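Local coordinates for protein alpha-galactosidase (Umbelopsis vinacea, PDB 3A5V) that hydrolyses terminal alpha-galactosyl residues from galactosides as a tetrameric glycoside hydrolase of family 27, at residues Q251-V256 and P381-R386. Numbering follows the deposited sequence.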
# COMPACT_ATOMS: atom_id res chain seq x y z
N GLN A 251 -9.22 26.08 -26.92
CA GLN A 251 -9.43 25.11 -27.99
C GLN A 251 -8.29 24.07 -28.11
O GLN A 251 -8.56 22.89 -28.33
CB GLN A 251 -9.77 25.73 -29.35
CG GLN A 251 -10.53 24.73 -30.25
CD GLN A 251 -10.48 25.06 -31.73
OE1 GLN A 251 -9.55 25.70 -32.21
NE2 GLN A 251 -11.48 24.60 -32.48
N GLU A 252 -7.04 24.51 -27.99
CA GLU A 252 -5.92 23.56 -28.09
C GLU A 252 -5.91 22.57 -26.91
O GLU A 252 -5.58 21.39 -27.08
CB GLU A 252 -4.57 24.30 -28.22
CG GLU A 252 -4.38 25.05 -29.57
CD GLU A 252 -4.68 24.19 -30.81
OE1 GLU A 252 -4.28 23.01 -30.84
OE2 GLU A 252 -5.34 24.68 -31.76
N GLU A 253 -6.27 23.05 -25.72
CA GLU A 253 -6.44 22.15 -24.57
C GLU A 253 -7.54 21.10 -24.80
O GLU A 253 -7.32 19.94 -24.51
CB GLU A 253 -6.72 22.95 -23.30
CG GLU A 253 -5.48 23.68 -22.79
CD GLU A 253 -5.78 24.70 -21.69
OE1 GLU A 253 -6.94 25.15 -21.52
OE2 GLU A 253 -4.81 25.05 -20.99
N TYR A 254 -8.71 21.52 -25.31
CA TYR A 254 -9.77 20.56 -25.69
C TYR A 254 -9.32 19.61 -26.79
O TYR A 254 -9.70 18.43 -26.79
CB TYR A 254 -11.06 21.27 -26.14
CG TYR A 254 -11.84 21.86 -24.99
CD1 TYR A 254 -11.99 21.15 -23.78
CD2 TYR A 254 -12.44 23.13 -25.10
CE1 TYR A 254 -12.71 21.70 -22.70
CE2 TYR A 254 -13.16 23.69 -24.03
CZ TYR A 254 -13.29 22.97 -22.84
OH TYR A 254 -13.99 23.54 -21.78
N ARG A 255 -8.53 20.12 -27.74
CA ARG A 255 -8.03 19.25 -28.80
C ARG A 255 -7.15 18.15 -28.20
O ARG A 255 -7.22 16.99 -28.61
CB ARG A 255 -7.28 20.05 -29.87
CG ARG A 255 -6.94 19.20 -31.11
CD ARG A 255 -5.93 19.91 -32.01
NE ARG A 255 -6.34 21.27 -32.36
CZ ARG A 255 -7.28 21.59 -33.24
NH1 ARG A 255 -7.98 20.64 -33.87
NH2 ARG A 255 -7.54 22.88 -33.49
N VAL A 256 -6.31 18.52 -27.23
CA VAL A 256 -5.45 17.54 -26.57
C VAL A 256 -6.27 16.48 -25.84
O VAL A 256 -6.05 15.28 -25.99
CB VAL A 256 -4.47 18.24 -25.59
CG1 VAL A 256 -3.60 17.19 -24.81
CG2 VAL A 256 -3.59 19.13 -26.36
N PRO A 381 1.43 23.42 -30.42
CA PRO A 381 1.01 24.52 -29.54
C PRO A 381 1.20 24.20 -28.05
O PRO A 381 1.28 23.02 -27.67
CB PRO A 381 -0.48 24.67 -29.86
CG PRO A 381 -0.64 24.09 -31.22
CD PRO A 381 0.30 22.92 -31.24
N ALA A 382 1.27 25.24 -27.23
CA ALA A 382 1.20 25.10 -25.76
C ALA A 382 -0.03 24.28 -25.36
O ALA A 382 -1.13 24.51 -25.90
CB ALA A 382 1.13 26.48 -25.11
N HIS A 383 0.16 23.32 -24.45
CA HIS A 383 -0.89 22.38 -24.01
C HIS A 383 -1.55 21.69 -25.20
O HIS A 383 -2.76 21.39 -25.16
CB HIS A 383 -1.96 23.12 -23.17
CG HIS A 383 -1.41 23.80 -21.95
ND1 HIS A 383 -2.19 24.58 -21.12
CD2 HIS A 383 -0.16 23.82 -21.42
CE1 HIS A 383 -1.45 25.04 -20.13
NE2 HIS A 383 -0.21 24.60 -20.29
N GLY A 384 -0.76 21.44 -26.24
CA GLY A 384 -1.27 21.09 -27.56
C GLY A 384 -0.80 19.75 -28.06
O GLY A 384 0.11 19.12 -27.46
N VAL A 385 -1.44 19.30 -29.14
CA VAL A 385 -1.09 18.05 -29.83
C VAL A 385 -0.95 18.26 -31.33
O VAL A 385 -1.54 19.19 -31.89
CB VAL A 385 -2.15 16.90 -29.60
CG1 VAL A 385 -2.07 16.33 -28.15
CG2 VAL A 385 -3.60 17.38 -29.98
N ARG A 386 -0.16 17.40 -31.97
CA ARG A 386 -0.33 17.13 -33.40
C ARG A 386 -0.67 15.64 -33.50
O ARG A 386 0.02 14.80 -32.91
CB ARG A 386 0.93 17.47 -34.22
CG ARG A 386 1.31 18.97 -34.22
CD ARG A 386 0.26 19.86 -34.92
NE ARG A 386 0.20 19.62 -36.37
CZ ARG A 386 1.04 20.15 -37.26
NH1 ARG A 386 2.03 20.95 -36.87
NH2 ARG A 386 0.89 19.87 -38.56
O HOH W 1 -4.00 20.85 -29.32
O HOH W 2 -2.73 21.61 -32.67
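Glu253 and His383 form the direct hydrogen bond of an interdomain contact, in which the start of helix 251-263 of the beta/alpha-barrel domain meets the turn into strand 384-390 of the C-terminal beta-sandwich domain. The extended Glu253 chain runs alongside the imidazole in the same direction, and its OE2 accepts a hydrogen bond from His383 ND1 through its anti lone pair at 2.7 Å, with an N-H...O angle of 164°. Carboxylate and ring are nearly coplanar, 7° apart. The Glu253 CG sits 3.6 Å from His383 CB. A type II turn from Pro381 to Gly384 presents the histidine, and His383 and Gly384 form a G1 bulge opposite Asn329.

Glu252 CG, anti to the carbonyl carbon (chi1 -69°), meets Pro381 CB at 3.9 Å, the glutamate side chain being set roughly perpendicular to the proline. Its OE1 accepts a salt-bridge hydrogen bond from Arg255 NE (3.1 Å) and hydrogen bonds from two waters. One water also accepts a hydrogen bond from Val385 N and donates to Glu252 O; the other donates to Val385 O, so the N and O of Val385 are bridged to Glu252 by the two waters. Farther along the helix, Val256 CG1 packs on Val385 CG1 at 3.8 Å, and the aliphatic part of Arg255 lies against Val385 CG2.

Asp332 OD1 is hydrogen-bonded to His383 NE2, so the ring is bonded at both nitrogens, and Phe194 stacks on it, while Trp364 makes a cation-pi contact with Arg255. Leu328 of the adjacent strand 322-329 touches both valines, and Ile284 of helix 279-285 packs against Arg255.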